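Local coordinates for hypothetical protein (Bacillus cereus, PDB 2O3L) that is of unknown function but folds, over the crystallised part of a DUF1048-family protein, into an all-helical left-handed superhelix, at residues M7-F21 against L46-V60. Sequence-based numbering, arbitrary orientation. Where two conformers were deposited one is given.
Sequences MARVAALPEDYQFVF and LIDLFEAGAAEGRQV. With GOL (glycerol), chain C.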
loop_
_atom_site.group_PDB
_atom_site.type_symbol
_atom_site.label_atom_id
_atom_site.label_comp_id
_atom_site.label_asym_id
_atom_site.label_seq_id
_atom_site.Cartn_x
_atom_site.Cartn_y
_atom_site.Cartn_z
HETATM N N MSE A 7 4.993 1.635 -9.520
HETATM C CA MSE A 7 4.720 3.052 -9.244
HETATM C C MSE A 7 3.848 3.676 -10.366
HETATM O O MSE A 7 3.001 4.515 -10.103
HETATM C CB MSE A 7 6.009 3.833 -9.047
HETATM C CG MSE A 7 6.826 3.376 -7.852
HETATM SE SE MSE A 7 5.831 3.329 -6.181
HETATM C CE MSE A 7 5.501 1.272 -6.140
ATOM N N ALA A 8 4.007 3.203 -11.597
ATOM C CA ALA A 8 3.157 3.659 -12.698
ATOM C C ALA A 8 1.686 3.268 -12.479
ATOM O O ALA A 8 0.767 4.050 -12.758
ATOM C CB ALA A 8 3.658 3.094 -13.995
ATOM N N ARG A 9 1.465 2.061 -11.970
ATOM C CA ARG A 9 0.147 1.639 -11.617
ATOM C C ARG A 9 -0.471 2.497 -10.526
ATOM O O ARG A 9 -1.686 2.757 -10.546
ATOM C CB ARG A 9 0.172 0.176 -11.226
ATOM C CG ARG A 9 0.491 -0.677 -12.459
ATOM C CD ARG A 9 0.764 -2.134 -12.163
ATOM N NE ARG A 9 -0.205 -2.647 -11.213
ATOM C CZ ARG A 9 -0.290 -3.911 -10.846
ATOM N NH1 ARG A 9 0.521 -4.829 -11.376
ATOM N NH2 ARG A 9 -1.225 -4.253 -9.969
ATOM N N VAL A 10 0.347 2.947 -9.574
ATOM C CA VAL A 10 -0.143 3.835 -8.514
ATOM C C VAL A 10 -0.562 5.168 -9.124
ATOM O O VAL A 10 -1.606 5.695 -8.808
ATOM C CB VAL A 10 0.909 4.063 -7.398
ATOM C CG1 VAL A 10 0.466 5.126 -6.426
ATOM C CG2 VAL A 10 1.118 2.755 -6.616
ATOM N N ALA A 11 0.236 5.657 -10.046
ATOM C CA ALA A 11 -0.024 6.921 -10.703
ATOM C C ALA A 11 -1.275 6.876 -11.547
ATOM O O ALA A 11 -1.781 7.923 -11.916
ATOM C CB ALA A 11 1.158 7.314 -11.535
ATOM N N ALA A 12 -1.784 5.679 -11.842
ATOM C CA ALA A 12 -2.964 5.565 -12.693
ATOM C C ALA A 12 -4.200 5.544 -11.808
ATOM O O ALA A 12 -5.283 5.670 -12.280
ATOM C CB ALA A 12 -2.913 4.305 -13.546
ATOM N N LEU A 13 -4.030 5.386 -10.513
ATOM C CA LEU A 13 -5.163 5.411 -9.598
ATOM C C LEU A 13 -5.663 6.830 -9.347
ATOM O O LEU A 13 -4.944 7.812 -9.615
ATOM C CB LEU A 13 -4.756 4.804 -8.272
ATOM C CG LEU A 13 -4.242 3.351 -8.283
ATOM C CD1 LEU A 13 -3.657 3.001 -6.932
ATOM C CD2 LEU A 13 -5.335 2.377 -8.657
ATOM N N PRO A 14 -6.903 6.958 -8.841
ATOM C CA PRO A 14 -7.413 8.297 -8.507
ATOM C C PRO A 14 -6.485 8.963 -7.484
ATOM O O PRO A 14 -5.792 8.255 -6.733
ATOM C CB PRO A 14 -8.783 8.006 -7.909
ATOM C CG PRO A 14 -9.189 6.642 -8.510
ATOM C CD PRO A 14 -7.910 5.897 -8.605
ATOM N N GLU A 15 -6.475 10.292 -7.466
ATOM C CA GLU A 15 -5.556 11.058 -6.629
ATOM C C GLU A 15 -5.646 10.681 -5.128
ATOM O O GLU A 15 -4.622 10.602 -4.452
ATOM C CB GLU A 15 -5.743 12.586 -6.824
ATOM N N ASP A 16 -6.846 10.425 -4.617
ATOM C CA ASP A 16 -6.948 10.082 -3.210
ATOM C C ASP A 16 -6.287 8.734 -2.905
ATOM O O ASP A 16 -5.649 8.587 -1.861
ATOM C CB ASP A 16 -8.377 10.189 -2.658
ATOM C CG ASP A 16 -9.408 9.364 -3.414
ATOM O OD1 ASP A 16 -9.091 8.555 -4.318
ATOM O OD2 ASP A 16 -10.597 9.540 -3.061
ATOM N N TYR A 17 -6.411 7.768 -3.825
ATOM C CA TYR A 17 -5.717 6.498 -3.708
ATOM C C TYR A 17 -4.200 6.714 -3.732
ATOM O O TYR A 17 -3.441 6.057 -3.003
ATOM C CB TYR A 17 -6.113 5.538 -4.839
ATOM C CG TYR A 17 -7.316 4.674 -4.570
ATOM C CD1 TYR A 17 -8.625 5.153 -4.807
ATOM C CD2 TYR A 17 -7.165 3.353 -4.096
ATOM C CE1 TYR A 17 -9.750 4.343 -4.558
ATOM C CE2 TYR A 17 -8.283 2.526 -3.836
ATOM C CZ TYR A 17 -9.564 3.034 -4.070
ATOM O OH TYR A 17 -10.638 2.255 -3.830
ATOM N N GLN A 18 -3.755 7.611 -4.590
ATOM C CA GLN A 18 -2.346 7.937 -4.671
ATOM C C GLN A 18 -1.809 8.501 -3.373
ATOM O O GLN A 18 -0.705 8.126 -2.978
ATOM C CB GLN A 18 -2.058 8.905 -5.803
ATOM C CG GLN A 18 -2.372 8.282 -7.182
ATOM C CD GLN A 18 -1.996 9.218 -8.305
ATOM O OE1 GLN A 18 -0.910 9.763 -8.304
ATOM N NE2 GLN A 18 -2.908 9.428 -9.252
ATOM N N PHE A 19 -2.569 9.385 -2.716
ATOM C CA PHE A 19 -2.049 10.078 -1.536
ATOM C C PHE A 19 -1.954 9.077 -0.397
ATOM O O PHE A 19 -0.965 9.030 0.365
ATOM C CB PHE A 19 -2.946 11.252 -1.172
ATOM C CG PHE A 19 -2.413 12.094 -0.061
ATOM C CD1 PHE A 19 -1.318 12.914 -0.265
ATOM C CD2 PHE A 19 -3.013 12.070 1.197
ATOM C CE1 PHE A 19 -0.799 13.717 0.771
ATOM C CE2 PHE A 19 -2.506 12.844 2.247
ATOM C CZ PHE A 19 -1.396 13.693 2.022
ATOM N N VAL A 20 -2.975 8.237 -0.299
ATOM C CA VAL A 20 -3.022 7.243 0.743
ATOM C C VAL A 20 -1.928 6.177 0.563
ATOM O O VAL A 20 -1.312 5.787 1.530
ATOM C CB VAL A 20 -4.392 6.616 0.853
ATOM C CG1 VAL A 20 -4.374 5.429 1.836
ATOM C CG2 VAL A 20 -5.371 7.696 1.343
ATOM N N PHE A 21 -1.711 5.733 -0.669
ATOM C CA PHE A 21 -0.593 4.872 -0.953
ATOM C C PHE A 21 0.750 5.473 -0.500
ATOM O O PHE A 21 1.566 4.781 0.074
ATOM C CB PHE A 21 -0.502 4.502 -2.443
ATOM C CG PHE A 21 0.649 3.581 -2.723
ATOM C CD1 PHE A 21 0.532 2.228 -2.484
ATOM C CD2 PHE A 21 1.885 4.087 -3.099
ATOM C CE1 PHE A 21 1.606 1.392 -2.644
ATOM C CE2 PHE A 21 2.946 3.253 -3.303
ATOM C CZ PHE A 21 2.812 1.895 -3.055
ATOM N N LEU A 46 -0.536 -4.541 -1.939
ATOM C CA LEU A 46 -1.420 -3.443 -1.643
ATOM C C LEU A 46 -1.875 -2.712 -2.923
ATOM O O LEU A 46 -3.039 -2.265 -3.001
ATOM C CB LEU A 46 -0.793 -2.469 -0.669
ATOM C CG LEU A 46 -1.687 -1.291 -0.234
ATOM C CD1 LEU A 46 -2.769 -1.798 0.714
ATOM C CD2 LEU A 46 -0.822 -0.252 0.452
ATOM N N ILE A 47 -0.998 -2.627 -3.923
ATOM C CA ILE A 47 -1.361 -1.994 -5.191
ATOM C C ILE A 47 -2.384 -2.865 -5.935
ATOM O O ILE A 47 -3.291 -2.346 -6.572
ATOM C CB ILE A 47 -0.104 -1.776 -6.069
ATOM C CG1 ILE A 47 0.777 -0.697 -5.409
ATOM C CG2 ILE A 47 -0.460 -1.415 -7.504
ATOM C CD1 ILE A 47 2.216 -0.692 -5.881
ATOM N N ASP A 48 -2.235 -4.187 -5.881
ATOM C CA ASP A 48 -3.265 -5.060 -6.434
ATOM C C ASP A 48 -4.620 -4.783 -5.755
ATOM O O ASP A 48 -5.659 -4.726 -6.406
ATOM C CB ASP A 48 -2.925 -6.537 -6.264
ATOM C CG ASP A 48 -2.067 -7.086 -7.378
ATOM O OD1 ASP A 48 -1.960 -6.435 -8.427
ATOM O OD2 ASP A 48 -1.502 -8.184 -7.209
ATOM N N LEU A 49 -4.603 -4.667 -4.440
ATOM C CA LEU A 49 -5.845 -4.458 -3.678
ATOM C C LEU A 49 -6.462 -3.076 -4.012
ATOM O O LEU A 49 -7.644 -2.969 -4.228
ATOM C CB LEU A 49 -5.562 -4.553 -2.196
ATOM C CG LEU A 49 -6.736 -4.444 -1.214
ATOM C CD1 LEU A 49 -7.500 -5.707 -1.185
ATOM C CD2 LEU A 49 -6.247 -4.103 0.191
ATOM N N PHE A 50 -5.639 -2.043 -4.036
ATOM C CA PHE A 50 -6.067 -0.708 -4.393
ATOM C C PHE A 50 -6.560 -0.622 -5.841
ATOM O O PHE A 50 -7.587 0.024 -6.104
ATOM C CB PHE A 50 -4.938 0.313 -4.172
ATOM C CG PHE A 50 -4.804 0.825 -2.770
ATOM C CD1 PHE A 50 -5.342 0.177 -1.693
ATOM C CD2 PHE A 50 -4.054 1.987 -2.534
ATOM C CE1 PHE A 50 -5.174 0.676 -0.391
ATOM C CE2 PHE A 50 -3.917 2.503 -1.252
ATOM C CZ PHE A 50 -4.466 1.841 -0.167
ATOM N N GLU A 51 -5.890 -1.287 -6.782
ATOM C CA GLU A 51 -6.405 -1.298 -8.153
ATOM C C GLU A 51 -7.753 -1.936 -8.263
ATOM O O GLU A 51 -8.590 -1.478 -9.053
ATOM C CB GLU A 51 -5.514 -2.051 -9.133
ATOM C CG GLU A 51 -4.346 -1.277 -9.610
ATOM C CD GLU A 51 -3.637 -1.932 -10.788
ATOM O OE1 GLU A 51 -3.831 -3.147 -11.064
ATOM O OE2 GLU A 51 -2.890 -1.182 -11.450
ATOM N N ALA A 52 -7.958 -3.051 -7.556
ATOM C CA ALA A 52 -9.247 -3.717 -7.611
ATOM C C ALA A 52 -10.333 -2.830 -7.011
ATOM O O ALA A 52 -11.423 -2.663 -7.564
ATOM C CB ALA A 52 -9.195 -5.076 -6.871
ATOM N N GLY A 53 -10.060 -2.309 -5.837
ATOM C CA GLY A 53 -11.011 -1.442 -5.174
ATOM C C GLY A 53 -11.406 -0.229 -6.014
ATOM O O GLY A 53 -12.591 0.089 -6.101
ATOM N N ALA A 54 -10.427 0.433 -6.635
ATOM C CA ALA A 54 -10.731 1.566 -7.528
ATOM C C ALA A 54 -11.546 1.077 -8.720
ATOM O O ALA A 54 -12.511 1.726 -9.118
ATOM C CB ALA A 54 -9.474 2.248 -7.997
ATOM N N ALA A 55 -11.183 -0.075 -9.281
ATOM C CA ALA A 55 -11.972 -0.645 -10.369
ATOM C C ALA A 55 -13.419 -0.949 -9.981
ATOM O O ALA A 55 -14.289 -0.832 -10.804
ATOM C CB ALA A 55 -11.317 -1.905 -10.953
ATOM N N GLU A 56 -13.678 -1.341 -8.739
ATOM C CA GLU A 56 -15.037 -1.655 -8.287
ATOM C C GLU A 56 -15.770 -0.371 -7.891
ATOM O O GLU A 56 -16.946 -0.421 -7.625
ATOM C CB GLU A 56 -14.999 -2.569 -7.040
ATOM C CG GLU A 56 -14.458 -3.965 -7.293
ATOM C CD GLU A 56 -15.408 -4.860 -8.022
ATOM O OE1 GLU A 56 -16.635 -4.585 -8.039
ATOM O OE2 GLU A 56 -14.914 -5.862 -8.569
ATOM N N GLY A 57 -15.043 0.744 -7.767
ATOM C CA GLY A 57 -15.630 2.023 -7.457
ATOM C C GLY A 57 -15.693 2.341 -5.973
ATOM O O GLY A 57 -16.461 3.226 -5.559
ATOM N N ARG A 58 -14.857 1.677 -5.163
ATOM C CA ARG A 58 -14.835 1.983 -3.745
ATOM C C ARG A 58 -13.919 3.149 -3.484
ATOM O O ARG A 58 -12.975 3.408 -4.218
ATOM C CB ARG A 58 -14.351 0.796 -2.898
ATOM C CG ARG A 58 -15.100 -0.454 -3.086
ATOM C CD ARG A 58 -16.507 -0.345 -2.487
ATOM N NE ARG A 58 -16.532 -0.058 -1.064
ATOM C CZ ARG A 58 -16.543 -1.000 -0.106
ATOM N NH1 ARG A 58 -16.481 -2.304 -0.400
ATOM N NH2 ARG A 58 -16.591 -0.641 1.153
ATOM N N GLN A 59 -14.155 3.793 -2.362
ATOM C CA GLN A 59 -13.291 4.879 -1.928
ATOM C C GLN A 59 -12.110 4.296 -1.124
ATOM O O GLN A 59 -12.275 3.342 -0.363
ATOM C CB GLN A 59 -14.104 5.884 -1.091
ATOM C CG GLN A 59 -15.184 6.651 -1.899
ATOM C CD GLN A 59 -14.606 7.710 -2.824
ATOM O OE1 GLN A 59 -13.532 8.247 -2.576
ATOM N NE2 GLN A 59 -15.319 8.009 -3.889
ATOM N N VAL A 60 -10.920 4.895 -1.272
ATOM C CA VAL A 60 -9.744 4.357 -0.638
ATOM C C VAL A 60 -9.876 4.182 0.872
ATOM O O VAL A 60 -9.465 3.160 1.407
ATOM C CB VAL A 60 -8.421 5.087 -1.043
ATOM C CG1 VAL A 60 -8.356 6.485 -0.464
ATOM C CG2 VAL A 60 -7.219 4.225 -0.607
HETATM C C1 GOL C . -12.387 7.407 -6.643
HETATM O O1 GOL C . -11.538 7.425 -5.503
HETATM C C2 GOL C . -13.389 6.235 -6.697
HETATM O O2 GOL C . -14.051 6.111 -5.463
HETATM C C3 GOL C . -12.776 4.886 -7.074
HETATM O O3 GOL C . -12.834 4.656 -8.480
HETATM O O HOH W 1 0.332 -8.052 -10.137
#
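Helices of the left-handed superhelix meet here: Tyr17, near the start of helix 15-31, plugs between the last turns of helix 36-56 and Val60, where helix 60-64 begins, while helix 2-11 packs alongside an earlier part of helix 36-56, around Ile47. Segment 15-21 runs nearly antiparallel to 46-56 (159°), and segment 7-11 roughly parallel to it. The Tyr17 ring is a knob among Phe50, Gly53, Ala54 and Val60. Val60 CB sits 3.5 Å from the Tyr17 ring centroid, almost on the normal, and Ala54 CB covers the opposite face, displaced toward the rim. An edge of Tyr17 points at the Phe50 face in a T-shaped stack with planes at 83°. At the far end Tyr17 OH donates to Arg58 O over 2.6 Å, from above the carbonyl plane, tying the ring to the loop in which Gly57, at positive phi, ends helix 36-56 in a Schellman motif. A glycerol, probably from crystallisation, borders this end, its O1 donating to Asp16 OD1 (2.9 Å). Ile47 is the second knob, among Met7 (modelled as selenomethionine), Arg9, Val10 and Phe21; its CG1 lies 3.6 Å from Phe21 CE1 and 3.7 Å from Val10 CG2. Leu13 CD2 rests against Glu51 CA and CG. Beside Ile47, a bend at chi3 (44°) swings the Arg9 guanidinium across to two carboxylates: NH2 forms salt bridges to Asp48 OD1 (2.8 Å), which lies in the guanidinium plane, and, obliquely, to Glu51 OE1 (3.0 Å), while NE gives Glu51 OE2 a weak bond. Knobs-into-holes packing by Tyr17 and Ile47 thus joins helices 2-11 and 15-31 to helix 36-56 in this superhelix.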